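Local coordinates for actin depolymerization factor 2 (Plasmodium berghei, PDB 2XFA), which probably binds actin and promotes the disassembly of actin filaments in the malaria parasite, at residues V10-D14 with E15-E19; D57-I60 with M61-N65; E115-V118 with R119-G123. All blocks are in the same frame, centred on the assembly; numbering follows the deposited sequence.

Contact 1 of 3, residues V10-D14 with E15-E19; sequences VNVSD and ECIYE
The carbonyl oxygen Ser13 O accepts the bond that starts the helix: Cys16 N reaches it at 2.9 Å, with an N-H...O angle of 146°. The N-H comes in well above the carbonyl plane, 49° out of it, as expected of a bond spanning three residues in a tight first turn. This is a strand-to-helix junction of the ADF-homology fold, where the short edge strand 11-12 runs almost directly into helix 14-24. From the next carbonyl the i to i+4 pattern takes over: Tyr18 N donates to Asp14 O at 3.1 Å, along a straighter line.

Carbon and sulfur atoms close in on the same Ser13 carbonyl. Cys16 SG lies 3.4 Å from Ser13 O, and the terminal methyl Ile17 CD1 approaches that oxygen to 3.6 Å. In Ile17, CG1 lies beside the backbone N (chi1 -49°), and a bend at chi2 then turns CD1 back to the start of the helix. Val12 extends this apolar patch from the strand side. Its CG1, pointing away from its own backbone N, leans on Cys16 CB and SG, and the same methyl lies 4.2 Å from Ile17 CD1.

Strand 41-48 flanks the incoming chain, and Asn11 and Ser13 both share backbone hydrogen bonds with Ile42. Cys16 also gives its carbonyl oxygen to the hydroxyl of Tyr34. Back at the turn, the Ser13 hydroxyl swings to the helix side, where Ser13 OG lies 3.6 Å from Glu15 N.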
loop_
_atom_site.group_PDB
_atom_site.type_symbol
_atom_site.label_atom_id
_atom_site.label_comp_id
_atom_site.label_asym_id
_atom_site.label_seq_id
_atom_site.Cartn_x
_atom_site.Cartn_y
_atom_site.Cartn_z
ATOM N N VAL A 10 -12.854 3.663 -13.276
ATOM C CA VAL A 10 -11.499 4.197 -13.153
ATOM C C VAL A 10 -10.464 3.306 -13.862
ATOM O O VAL A 10 -10.617 2.085 -13.907
ATOM C CB VAL A 10 -11.114 4.470 -11.669
ATOM C CG1 VAL A 10 -12.228 4.035 -10.732
ATOM C CG2 VAL A 10 -9.798 3.796 -11.310
ATOM N N ASN A 11 -9.443 3.934 -14.448
ATOM C CA ASN A 11 -8.336 3.222 -15.083
ATOM C C ASN A 11 -7.016 3.471 -14.353
ATOM O O ASN A 11 -6.945 4.296 -13.424
ATOM C CB ASN A 11 -8.194 3.624 -16.553
ATOM C CG ASN A 11 -7.406 4.916 -16.739
ATOM O OD1 ASN A 11 -7.283 5.718 -15.817
ATOM N ND2 ASN A 11 -6.873 5.120 -17.940
ATOM N N VAL A 12 -5.969 2.777 -14.795
ATOM C CA VAL A 12 -4.689 2.777 -14.090
ATOM C C VAL A 12 -3.572 3.434 -14.903
ATOM O O VAL A 12 -3.230 2.967 -15.987
ATOM C CB VAL A 12 -4.246 1.336 -13.749
ATOM C CG1 VAL A 12 -3.029 1.356 -12.827
ATOM C CG2 VAL A 12 -5.386 0.555 -13.123
ATOM N N SER A 13 -2.992 4.498 -14.360
ATOM C CA SER A 13 -1.904 5.219 -15.013
ATOM C C SER A 13 -0.637 4.382 -15.116
ATOM O O SER A 13 -0.284 3.664 -14.186
ATOM C CB SER A 13 -1.586 6.511 -14.259
ATOM O OG SER A 13 -0.506 7.192 -14.883
ATOM N N ASP A 14 0.061 4.510 -16.241
ATOM C CA ASP A 14 1.256 3.711 -16.517
ATOM C C ASP A 14 2.437 3.998 -15.589
ATOM O O ASP A 14 3.266 3.120 -15.357
ATOM C CB ASP A 14 1.669 3.871 -17.980
ATOM C CG ASP A 14 0.534 3.552 -18.935
ATOM O OD1 ASP A 14 0.290 2.352 -19.184
ATOM O OD2 ASP A 14 -0.127 4.501 -19.416
ATOM N N GLU A 15 2.518 5.216 -15.062
ATOM C CA GLU A 15 3.512 5.529 -14.036
ATOM C C GLU A 15 3.354 4.586 -12.834
ATOM O O GLU A 15 4.321 4.306 -12.120
ATOM C CB GLU A 15 3.382 6.985 -13.573
ATOM C CG GLU A 15 4.644 7.841 -13.770
ATOM C CD GLU A 15 5.474 8.034 -12.490
ATOM O OE1 GLU A 15 6.671 7.666 -12.499
ATOM O OE2 GLU A 15 4.942 8.569 -11.488
ATOM N N CYS A 16 2.135 4.099 -12.619
ATOM C CA CYS A 16 1.849 3.242 -11.472
ATOM C C CYS A 16 2.721 2.009 -11.511
ATOM O O CYS A 16 3.429 1.713 -10.545
ATOM C CB CYS A 16 0.385 2.822 -11.451
ATOM S SG CYS A 16 -0.712 4.122 -10.875
ATOM N N ILE A 17 2.676 1.308 -12.643
ATOM C CA ILE A 17 3.450 0.089 -12.814
ATOM C C ILE A 17 4.931 0.421 -12.958
ATOM O O ILE A 17 5.792 -0.330 -12.494
ATOM C CB ILE A 17 2.953 -0.758 -14.017
ATOM C CG1 ILE A 17 1.432 -0.947 -13.957
ATOM C CG2 ILE A 17 3.629 -2.111 -14.030
ATOM C CD1 ILE A 17 0.646 0.239 -14.476
ATOM N N TYR A 18 5.224 1.556 -13.587
ATOM C CA TYR A 18 6.598 2.023 -13.694
ATOM C C TYR A 18 7.249 2.023 -12.322
ATOM O O TYR A 18 8.310 1.444 -12.139
ATOM C CB TYR A 18 6.645 3.437 -14.281
ATOM C CG TYR A 18 8.015 4.090 -14.260
ATOM C CD1 TYR A 18 9.051 3.605 -15.049
ATOM C CD2 TYR A 18 8.264 5.213 -13.469
ATOM C CE1 TYR A 18 10.304 4.202 -15.034
ATOM C CE2 TYR A 18 9.516 5.826 -13.456
ATOM C CZ TYR A 18 10.530 5.309 -14.239
ATOM O OH TYR A 18 11.776 5.896 -14.238
ATOM N N GLU A 19 6.612 2.677 -11.356
ATOM C CA GLU A 19 7.206 2.826 -10.028
ATOM C C GLU A 19 7.235 1.523 -9.249
ATOM O O GLU A 19 8.209 1.227 -8.547
ATOM C CB GLU A 19 6.482 3.904 -9.213
ATOM C CG GLU A 19 6.618 5.318 -9.789
ATOM C CD GLU A 19 8.063 5.818 -9.844
ATOM O OE1 GLU A 19 8.973 5.123 -9.331
ATOM O OE2 GLU A 19 8.282 6.920 -10.401
#

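Contact 2 of 3, residues D57-I60 with M61-N65; sequences DNII and MRIKN
Four consecutive backbone bonds of the i to i+4 kind, from Met61 N to Asp57 O through Lys64 N to Ile60 O, make this a regular stretch of alpha helix. It belongs to helix 56-65, one of the helices packed against the central mixed sheet of the ADF-homology fold. The Ile63 N to Ile59 O bond, 2.9 Å long, lies over the buried side of the helix.

On that side Ile59 and Ile63 run next to each other and point the same way. Their terminal methyls meet, Ile59 CD1 to Ile63 CD1, at 3.2 Å, tighter than usual carbon contact. Ile59 holds CG1 anti to its backbone N (chi1 -180°), and a bend at chi2 then carries CD1 along the helix to its neighbour one turn later. Both isoleucines press on Ala77 of strand 73-81 and on Tyr31, while Ile60 faces helix 137-146 through Leu141.

On another side of the helix the Asn58 amide meets Met61 and Arg62. Met61 lies alongside it and bends at its thioether (chi3 58°), which brings the methyl CE within 3.3 Å of Asn58 OD1 and 3.5 Å of ND2, so the end of the methionine rests against the amide. Arg62 crosses the Asn58 side chain obliquely, its CG resting on Asn58 O at 3.0 Å and its guanidinium plane 81° from that of the amide. NE of this arginine forms a salt bridge with Glu48, and Asp57 makes its own with Lys142 of helix 137-146. Arg62 NH1 lies 3.9 Å from Asn58 OD1.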
loop_
_atom_site.group_PDB
_atom_site.type_symbol
_atom_site.label_atom_id
_atom_site.label_comp_id
_atom_site.label_asym_id
_atom_site.label_seq_id
_atom_site.Cartn_x
_atom_site.Cartn_y
_atom_site.Cartn_z
ATOM N N ASP A 57 9.026 -1.326 11.749
ATOM C CA ASP A 57 8.299 -0.373 12.552
ATOM C C ASP A 57 8.516 1.029 12.028
ATOM O O ASP A 57 7.572 1.806 11.942
ATOM C CB ASP A 57 8.755 -0.528 13.976
ATOM C CG ASP A 57 8.896 -1.990 14.347
ATOM O OD1 ASP A 57 7.882 -2.587 14.768
ATOM O OD2 ASP A 57 9.998 -2.559 14.158
ATOM N N ASN A 58 9.735 1.345 11.616
ATOM C CA ASN A 58 9.949 2.658 11.032
ATOM C C ASN A 58 9.254 2.808 9.693
ATOM O O ASN A 58 8.768 3.882 9.356
ATOM C CB ASN A 58 11.430 2.997 10.907
ATOM C CG ASN A 58 11.727 4.434 11.305
ATOM O OD1 ASN A 58 11.649 5.351 10.486
ATOM N ND2 ASN A 58 12.049 4.637 12.580
ATOM N N ILE A 59 9.182 1.745 8.904
ATOM C CA ILE A 59 8.551 1.934 7.614
ATOM C C ILE A 59 7.029 2.114 7.778
ATOM O O ILE A 59 6.429 2.961 7.133
ATOM C CB ILE A 59 8.977 0.853 6.586
ATOM C CG1 ILE A 59 8.304 1.094 5.246
ATOM C CG2 ILE A 59 8.633 -0.530 7.075
ATOM C CD1 ILE A 59 7.013 0.400 5.137
ATOM N N ILE A 60 6.432 1.310 8.652
ATOM C CA ILE A 60 5.024 1.396 9.013
ATOM C C ILE A 60 4.695 2.798 9.574
ATOM O O ILE A 60 3.675 3.390 9.219
ATOM C CB ILE A 60 4.671 0.323 10.065
ATOM C CG1 ILE A 60 4.752 -1.086 9.456
ATOM C CG2 ILE A 60 3.298 0.571 10.672
ATOM C CD1 ILE A 60 4.835 -2.188 10.514
ATOM N N MET A 61 5.589 3.338 10.396
ATOM C CA MET A 61 5.406 4.697 10.922
ATOM C C MET A 61 5.391 5.734 9.801
ATOM O O MET A 61 4.521 6.620 9.761
ATOM C CB MET A 61 6.482 5.018 11.952
ATOM C CG MET A 61 6.396 6.403 12.537
ATOM S SD MET A 61 7.896 6.777 13.459
ATOM C CE MET A 61 9.135 6.577 12.180
ATOM N N ARG A 62 6.342 5.617 8.878
ATOM C CA ARG A 62 6.418 6.547 7.753
ATOM C C ARG A 62 5.185 6.466 6.853
ATOM O O ARG A 62 4.672 7.475 6.391
ATOM C CB ARG A 62 7.667 6.259 6.927
ATOM C CG ARG A 62 8.962 6.405 7.711
ATOM C CD ARG A 62 9.534 7.784 7.573
ATOM N NE ARG A 62 10.361 7.904 6.378
ATOM C CZ ARG A 62 11.690 7.912 6.388
ATOM N NH1 ARG A 62 12.361 7.805 7.533
ATOM N NH2 ARG A 62 12.352 8.031 5.248
ATOM N N ILE A 63 4.711 5.255 6.595
ATOM C CA ILE A 63 3.507 5.100 5.792
ATOM C C ILE A 63 2.333 5.741 6.491
ATOM O O ILE A 63 1.563 6.449 5.872
ATOM C CB ILE A 63 3.161 3.629 5.534
ATOM C CG1 ILE A 63 4.252 2.971 4.700
ATOM C CG2 ILE A 63 1.843 3.526 4.810
ATOM C CD1 ILE A 63 4.025 1.469 4.513
ATOM N N LYS A 64 2.217 5.485 7.787
ATOM C CA LYS A 64 1.089 5.975 8.562
ATOM C C LYS A 64 1.015 7.502 8.522
ATOM O O LYS A 64 -0.060 8.080 8.412
ATOM C CB LYS A 64 1.184 5.486 9.998
ATOM C CG LYS A 64 0.052 5.984 10.893
ATOM C CD LYS A 64 0.597 6.710 12.108
ATOM C CE LYS A 64 -0.519 7.409 12.881
ATOM N NZ LYS A 64 -0.007 8.119 14.094
ATOM N N ASN A 65 2.163 8.154 8.574
ATOM C CA ASN A 65 2.170 9.611 8.591
ATOM C C ASN A 65 1.682 10.195 7.271
ATOM O O ASN A 65 1.363 11.368 7.209
ATOM C CB ASN A 65 3.556 10.139 8.951
ATOM C CG ASN A 65 3.887 9.922 10.404
ATOM O OD1 ASN A 65 2.997 9.932 11.254
ATOM N ND2 ASN A 65 5.170 9.716 10.702
#

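Contact 3 of 3, residues E115-V118 with R119-G123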
loop_
_atom_site.group_PDB
_atom_site.type_symbol
_atom_site.label_atom_id
_atom_site.label_comp_id
_atom_site.label_asym_id
_atom_site.label_seq_id
_atom_site.Cartn_x
_atom_site.Cartn_y
_atom_site.Cartn_z
ATOM N N GLU A 115 -8.968 -4.351 -7.580
ATOM C CA GLU A 115 -8.586 -5.426 -8.514
ATOM C C GLU A 115 -7.869 -4.940 -9.776
ATOM O O GLU A 115 -6.951 -5.599 -10.288
ATOM C CB GLU A 115 -9.812 -6.254 -8.947
ATOM C CG GLU A 115 -10.653 -6.843 -7.809
ATOM C CD GLU A 115 -11.771 -5.907 -7.339
ATOM O OE1 GLU A 115 -12.921 -6.053 -7.824
ATOM O OE2 GLU A 115 -11.495 -5.033 -6.487
ATOM N N SER A 116 -8.322 -3.808 -10.298
ATOM C CA SER A 116 -7.747 -3.224 -11.503
ATOM C C SER A 116 -6.285 -2.909 -11.265
ATOM O O SER A 116 -5.466 -3.038 -12.147
ATOM C CB SER A 116 -8.495 -1.942 -11.890
ATOM O OG SER A 116 -9.881 -2.188 -12.085
ATOM N N LEU A 117 -5.956 -2.496 -10.049
ATOM C CA LEU A 117 -4.571 -2.227 -9.717
ATOM C C LEU A 117 -3.817 -3.545 -9.442
ATOM O O LEU A 117 -2.765 -3.792 -10.012
ATOM C CB LEU A 117 -4.495 -1.314 -8.490
ATOM C CG LEU A 117 -3.370 -0.285 -8.387
ATOM C CD1 LEU A 117 -3.085 0.154 -6.899
ATOM C CD2 LEU A 117 -2.139 -0.775 -9.101
ATOM N N VAL A 118 -4.357 -4.371 -8.554
ATOM C CA VAL A 118 -3.657 -5.577 -8.087
ATOM C C VAL A 118 -3.330 -6.515 -9.225
ATOM O O VAL A 118 -2.258 -7.119 -9.260
ATOM C CB VAL A 118 -4.470 -6.317 -6.999
ATOM C CG1 VAL A 118 -3.906 -7.721 -6.744
ATOM C CG2 VAL A 118 -4.452 -5.498 -5.694
ATOM N N ARG A 119 -4.231 -6.619 -10.188
ATOM C CA ARG A 119 -4.038 -7.604 -11.240
ATOM C C ARG A 119 -2.876 -7.219 -12.163
ATOM O O ARG A 119 -2.464 -8.011 -12.995
ATOM C CB ARG A 119 -5.322 -7.782 -12.053
ATOM C CG ARG A 119 -5.506 -6.674 -13.072
ATOM C CD ARG A 119 -6.072 -7.193 -14.388
ATOM N NE ARG A 119 -7.518 -7.348 -14.307
ATOM C CZ ARG A 119 -8.358 -6.324 -14.210
ATOM N NH1 ARG A 119 -7.880 -5.088 -14.189
ATOM N NH2 ARG A 119 -9.667 -6.530 -14.132
ATOM N N LYS A 120 -2.369 -5.995 -12.046
ATOM C CA LYS A 120 -1.218 -5.558 -12.849
ATOM C C LYS A 120 0.076 -5.725 -12.072
ATOM O O LYS A 120 1.161 -5.501 -12.598
ATOM C CB LYS A 120 -1.343 -4.072 -13.215
ATOM C CG LYS A 120 -2.249 -3.760 -14.380
ATOM C CD LYS A 120 -3.677 -4.144 -14.074
ATOM C CE LYS A 120 -4.637 -3.644 -15.150
ATOM N NZ LYS A 120 -4.894 -2.180 -15.040
ATOM N N ILE A 121 -0.049 -6.077 -10.799
ATOM C CA ILE A 121 1.073 -6.047 -9.876
ATOM C C ILE A 121 1.452 -7.464 -9.483
ATOM O O ILE A 121 0.925 -7.989 -8.508
ATOM C CB ILE A 121 0.695 -5.304 -8.558
ATOM C CG1 ILE A 121 0.225 -3.881 -8.836
ATOM C CG2 ILE A 121 1.862 -5.232 -7.624
ATOM C CD1 ILE A 121 -0.371 -3.237 -7.634
ATOM N N ASN A 122 2.372 -8.061 -10.219
ATOM C CA ASN A 122 2.822 -9.414 -9.919
ATOM C C ASN A 122 3.880 -9.432 -8.807
ATOM O O ASN A 122 4.527 -8.422 -8.548
ATOM C CB ASN A 122 3.344 -10.074 -11.191
ATOM C CG ASN A 122 2.222 -10.498 -12.134
ATOM O OD1 ASN A 122 1.037 -10.262 -11.869
ATOM N ND2 ASN A 122 2.592 -11.139 -13.237
ATOM N N GLY A 123 4.032 -10.558 -8.115
ATOM C CA GLY A 123 5.020 -10.617 -7.054
ATOM C C GLY A 123 4.579 -10.193 -5.650
ATOM O O GLY A 123 5.381 -10.214 -4.717
#
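The guanidinium of Arg119 carries the carbonyl oxygen Glu115 O over one face, 4.0 Å above the plane and displaced toward the rim. Ser116 approaches the same group obliquely, its CA 3.3 Å from Arg119 NH1. The arginine thus folds back along the end of helix 104-118: CG takes the position between its backbone N and carbonyl carbon (chi1 80°), and further bends at chi2 and chi3 lay the charged group against the last turn. Its aliphatic part follows the same path, with CB and CG both close to Glu115 O. That oxygen also receives the closing alpha-helical bond, from Arg119 N at 2.9 Å.

Beyond this point the helix unwinds through a type I beta turn, Val118 to Ile121. Lys120 N donates to Leu117 O at 3.0 Å, and Ile121 N to Val118 O at 2.9 Å. Both donors stand well above their carbonyl planes, the second 59° out, as three-residue bonds replace the four-residue pattern. The lysine side chain turns back toward the helix and may make a weak bond from NZ to Ser116 O, but the position of that oxygen is not secure.

On the inward side, Ile121 meets Leu117 at an angle, and the two branches press together tightly, Leu117 CD2 to Ile121 CD1 at 3.4 Å. Ile121 CG1 and CD1 also lie against the carbonyl oxygen of Leu117, so apolar carbon covers part of this helix end.

The turn leads from helix 104-118 toward strand 126-130 and packs on the sheet: Leu117, Val118 and Ile121 all touch Phe94 of strand 89-97, while Leu117 reaches Tyr74 and Ile121 reaches Ile76, both of strand 73-81.

How the contacts relate
The three contacts sample two ends and the body of helices around one sheet. Contact 1 starts a helix at the surface, contact 3 finishes another and is partly buried, and contact 2, also partly buried, lies within a third. Contacts 1 and 3 share a side of the molecule, their centres about 10 Å apart, and meet directly where Val12 CG2 lies 3.4 Å from Lys120 NZ. Contact 2 sits across the chain's centre, about 23 Å from either by centres. Its backbone bonds are uniformly four-residue, whereas both helix ends mix these with three-residue ones. Ile59 and Ile63 of contact 2 and Ile121 of contact 3 all reach strand 73-81.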